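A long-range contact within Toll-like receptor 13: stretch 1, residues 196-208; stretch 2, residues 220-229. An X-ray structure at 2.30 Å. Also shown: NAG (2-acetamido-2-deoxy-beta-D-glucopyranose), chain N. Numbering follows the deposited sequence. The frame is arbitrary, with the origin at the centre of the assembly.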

# COMPACT_ATOMS: atom_id res chain seq x y z
N PHE A 196 -18.52 -39.47 35.88
CA PHE A 196 -19.79 -39.54 35.15
C PHE A 196 -20.70 -40.74 35.50
O PHE A 196 -21.50 -41.15 34.69
N SER A 197 -20.56 -41.29 36.71
CA SER A 197 -21.38 -42.42 37.17
C SER A 197 -22.89 -42.25 36.94
O SER A 197 -23.51 -43.04 36.22
N ALA A 198 -23.46 -41.20 37.51
CA ALA A 198 -24.90 -40.98 37.47
C ALA A 198 -25.40 -40.40 36.15
O ALA A 198 -26.58 -40.06 36.01
N LEU A 199 -24.51 -40.29 35.17
CA LEU A 199 -24.87 -39.72 33.88
C LEU A 199 -24.62 -40.73 32.76
O LEU A 199 -23.50 -41.00 32.41
N SER A 200 -25.68 -41.34 32.23
CA SER A 200 -25.48 -42.33 31.18
C SER A 200 -25.52 -41.70 29.79
O SER A 200 -26.56 -41.18 29.37
N LEU A 201 -24.40 -41.79 29.08
CA LEU A 201 -24.29 -41.22 27.74
C LEU A 201 -23.86 -42.29 26.76
O LEU A 201 -22.72 -42.27 26.28
N PRO A 202 -24.78 -43.21 26.44
CA PRO A 202 -24.47 -44.42 25.67
C PRO A 202 -23.95 -44.14 24.27
O PRO A 202 -23.21 -44.96 23.73
N ASN A 203 -24.29 -42.98 23.71
CA ASN A 203 -23.89 -42.66 22.34
C ASN A 203 -22.84 -41.54 22.20
O ASN A 203 -22.57 -41.08 21.09
N LEU A 204 -22.23 -41.15 23.32
CA LEU A 204 -21.24 -40.08 23.32
C LEU A 204 -19.94 -40.50 22.62
O LEU A 204 -19.32 -41.51 22.99
N THR A 205 -19.54 -39.73 21.61
CA THR A 205 -18.28 -40.02 20.90
C THR A 205 -17.19 -39.00 21.19
O THR A 205 -16.01 -39.30 21.07
N ASN A 206 -17.60 -37.79 21.55
CA ASN A 206 -16.67 -36.68 21.74
C ASN A 206 -16.94 -36.00 23.08
O ASN A 206 -18.02 -35.48 23.32
N LEU A 207 -15.93 -35.99 23.94
CA LEU A 207 -16.01 -35.29 25.21
C LEU A 207 -14.84 -34.36 25.37
O LEU A 207 -13.70 -34.75 25.13
N SER A 208 -15.11 -33.14 25.79
CA SER A 208 -14.03 -32.24 26.13
C SER A 208 -14.14 -31.73 27.55
O SER A 208 -15.21 -31.32 27.98
N VAL A 220 -12.12 -39.52 38.64
CA VAL A 220 -12.44 -39.72 37.23
C VAL A 220 -13.16 -41.04 36.99
O VAL A 220 -12.69 -42.09 37.42
N TYR A 221 -14.29 -41.00 36.31
CA TYR A 221 -15.02 -42.23 36.03
C TYR A 221 -15.74 -42.15 34.70
O TYR A 221 -16.72 -41.41 34.57
N LEU A 222 -15.30 -42.97 33.75
CA LEU A 222 -15.78 -42.85 32.37
C LEU A 222 -16.36 -44.14 31.78
O LEU A 222 -16.65 -44.19 30.58
N LYS A 223 -16.51 -45.19 32.61
CA LYS A 223 -17.11 -46.47 32.20
C LYS A 223 -18.42 -46.29 31.46
O LYS A 223 -18.71 -46.93 30.45
N THR A 224 -19.18 -45.34 31.98
CA THR A 224 -20.50 -45.02 31.48
C THR A 224 -20.50 -44.36 30.08
O THR A 224 -21.58 -44.08 29.52
N LEU A 225 -19.32 -44.10 29.52
CA LEU A 225 -19.21 -43.62 28.13
C LEU A 225 -18.50 -44.65 27.24
O LEU A 225 -17.34 -44.45 26.85
N PRO A 226 -19.19 -45.75 26.93
CA PRO A 226 -18.54 -46.90 26.28
C PRO A 226 -18.22 -46.67 24.80
O PRO A 226 -17.40 -47.41 24.25
N GLN A 227 -18.86 -45.68 24.18
CA GLN A 227 -18.64 -45.39 22.77
C GLN A 227 -17.63 -44.25 22.51
O GLN A 227 -17.42 -43.83 21.37
N LEU A 228 -17.01 -43.75 23.58
CA LEU A 228 -16.19 -42.53 23.51
C LEU A 228 -15.02 -42.65 22.55
O LEU A 228 -14.19 -43.56 22.67
N LYS A 229 -14.94 -41.73 21.59
CA LYS A 229 -13.90 -41.80 20.57
C LYS A 229 -12.77 -40.76 20.69
O LYS A 229 -11.65 -41.02 20.27

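Contact between two stretches of Toll-like receptor 13, burying 770 Å² in all. Backbone hydrogen bonds close both ends: Phe-196 N donates to Tyr-221 O (3.0 Å, 159°), and Lys-229 N to Thr-205 O (2.7 Å, 149°). Between them one water bridges the stretches, donating to Leu-201 O (2.9 Å) and Leu-204 O (3.0 Å) and accepting from Gln-227 N (2.8 Å), so three backbone groups are satisfied where the two stretches do not pair directly. Leu-204 O also lies 3.3 Å from Leu-228 N, but the angle is too poor for a hydrogen bond; that amide instead makes a weak turn bond to Leu-225 O (3.4 Å), while Leu-228 CA gives Leu-204 O a CA-H...O contact (3.3 Å).

Leucines fill the interior. Leu-225 (m, t) starts sideways but its end comes nearer, setting CD2 3.6 Å from Leu-201 CB and CD1 4.0 Å from Leu-207 CD2 and 4.1 Å from Leu-204 CD2. Leu-207 (t, p) points toward stretch 2, its CB 3.9 Å from CD1 of Leu-228 (t, p). Leu-222 (m, t) turns its end back, CD2 reaching Phe-196 CD1 at 3.9 Å.

Thr-224 points toward stretch 1 with chi1 off-well at -145°; its CG2 sits 3.0 Å from both Phe-196 O and Leu-199 O, a tight fit of methyl against carbonyls. Phe-196 O is itself the acceptor for Leu-199 N (3.2 Å), closing a type I turn. Tyr-221 (t) also points inward, its CD2 3.3 Å from Ser-197 OG, a hydroxyl hydrogen-bonded just outside the stretches. Thr-205 (p) has OG1 3.0 Å from Asn-206 OD1; OG1 is hydrogen-bonded elsewhere in the structure. Asn-206 ND2 is bonded covalently to NAG C1 (1.5 Å), and the sugar's O6 approaches Lys-229 CB at 3.7 Å.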

# COMPACT_ATOMS: atom_id res chain seq x y z
CB PHE A 196 -19.55 -39.52 33.63
CG PHE A 196 -19.19 -38.17 33.07
CD1 PHE A 196 -17.90 -37.69 33.17
CD2 PHE A 196 -20.14 -37.39 32.44
CE1 PHE A 196 -17.55 -36.45 32.64
CE2 PHE A 196 -19.80 -36.14 31.92
CZ PHE A 196 -18.50 -35.67 32.03
CB SER A 197 -21.16 -42.66 38.66
OG SER A 197 -19.87 -43.20 38.90
CB ALA A 198 -25.30 -40.07 38.62
CB LEU A 199 -24.10 -38.43 33.62
CG LEU A 199 -24.45 -37.75 32.30
CD1 LEU A 199 -25.93 -37.40 32.26
CD2 LEU A 199 -23.59 -36.50 32.06
CB SER A 200 -26.51 -43.44 31.28
OG SER A 200 -26.06 -44.45 32.17
CB LEU A 201 -23.29 -40.06 27.76
CG LEU A 201 -23.66 -39.00 28.78
CD1 LEU A 201 -22.62 -37.92 28.84
CD2 LEU A 201 -25.00 -38.42 28.41
CB PRO A 202 -25.83 -45.12 25.58
CG PRO A 202 -26.85 -44.02 25.73
CD PRO A 202 -26.23 -43.06 26.70
CB ASN A 203 -25.11 -42.37 21.47
CG ASN A 203 -25.93 -43.62 21.24
OD1 ASN A 203 -25.38 -44.70 21.01
ND2 ASN A 203 -27.25 -43.48 21.31
CB LEU A 204 -20.96 -39.60 24.75
CG LEU A 204 -20.40 -38.18 24.76
CD1 LEU A 204 -21.47 -37.22 24.33
CD2 LEU A 204 -19.90 -37.77 26.13
CB THR A 205 -18.49 -40.08 19.40
OG1 THR A 205 -19.20 -38.91 19.00
CG2 THR A 205 -19.35 -41.27 19.03
CB ASN A 206 -16.82 -35.63 20.61
CG ASN A 206 -16.28 -36.12 19.25
OD1 ASN A 206 -16.80 -37.07 18.67
ND2 ASN A 206 -15.24 -35.44 18.74
CB LEU A 207 -16.01 -36.27 26.38
CG LEU A 207 -15.91 -35.64 27.77
CD1 LEU A 207 -17.14 -34.81 28.12
CD2 LEU A 207 -15.60 -36.70 28.87
CB SER A 208 -13.96 -31.04 25.15
OG SER A 208 -12.94 -30.17 25.59
CB VAL A 220 -11.18 -39.75 36.36
CG1 VAL A 220 -11.56 -39.88 34.89
CG2 VAL A 220 -10.34 -38.49 36.58
CB TYR A 221 -16.02 -42.54 37.15
CG TYR A 221 -16.68 -43.89 37.01
CD1 TYR A 221 -16.07 -45.04 37.51
CD2 TYR A 221 -17.92 -44.03 36.39
CE1 TYR A 221 -16.67 -46.29 37.39
CE2 TYR A 221 -18.53 -45.28 36.27
CZ TYR A 221 -17.90 -46.40 36.77
OH TYR A 221 -18.49 -47.64 36.66
CB LEU A 222 -14.64 -42.34 31.47
CG LEU A 222 -13.92 -41.02 31.83
CD1 LEU A 222 -12.79 -40.77 30.85
CD2 LEU A 222 -14.87 -39.83 31.88
CB LYS A 223 -17.38 -47.34 33.44
CG LYS A 223 -18.59 -48.28 33.31
CD LYS A 223 -18.19 -49.69 32.94
CE LYS A 223 -19.04 -50.71 33.68
NZ LYS A 223 -18.23 -51.82 34.26
CB THR A 224 -21.18 -44.13 32.53
OG1 THR A 224 -22.58 -44.42 32.57
CG2 THR A 224 -20.98 -42.70 32.19
CB LEU A 225 -18.47 -42.28 28.05
CG LEU A 225 -18.69 -41.24 29.15
CD1 LEU A 225 -17.83 -40.01 28.84
CD2 LEU A 225 -20.13 -40.85 29.25
CB PRO A 226 -19.59 -48.01 26.42
CG PRO A 226 -20.90 -47.28 26.45
CD PRO A 226 -20.63 -45.99 27.17
CB GLN A 227 -19.97 -45.04 22.10
CG GLN A 227 -20.82 -46.24 21.76
CD GLN A 227 -20.03 -47.30 21.02
OE1 GLN A 227 -19.58 -48.27 21.62
NE2 GLN A 227 -19.88 -47.13 19.72
CB LEU A 228 -15.69 -42.15 24.91
CG LEU A 228 -14.94 -40.83 25.03
CD1 LEU A 228 -15.81 -39.70 24.59
CD2 LEU A 228 -14.53 -40.60 26.46
CB LYS A 229 -14.51 -41.71 19.18
CG LYS A 229 -15.34 -42.90 18.77
CD LYS A 229 -15.83 -42.71 17.34
CE LYS A 229 -16.78 -43.81 16.93
NZ LYS A 229 -17.18 -43.68 15.51
C1 NAG N . -14.90 -35.88 17.39
C2 NAG N . -14.42 -34.64 16.62
C3 NAG N . -13.89 -35.00 15.24
C4 NAG N . -12.82 -36.07 15.35
C5 NAG N . -13.39 -37.27 16.09
C6 NAG N . -12.28 -38.32 16.21
C7 NAG N . -15.53 -32.55 17.12
C8 NAG N . -16.46 -31.49 16.60
N2 NAG N . -15.49 -33.68 16.43
O3 NAG N . -13.41 -33.84 14.62
O4 NAG N . -12.37 -36.48 14.07
O5 NAG N . -13.91 -36.90 17.36
O6 NAG N . -12.80 -39.50 16.78
O7 NAG N . -14.85 -32.38 18.13
O HOH W 1 -20.32 -43.41 25.02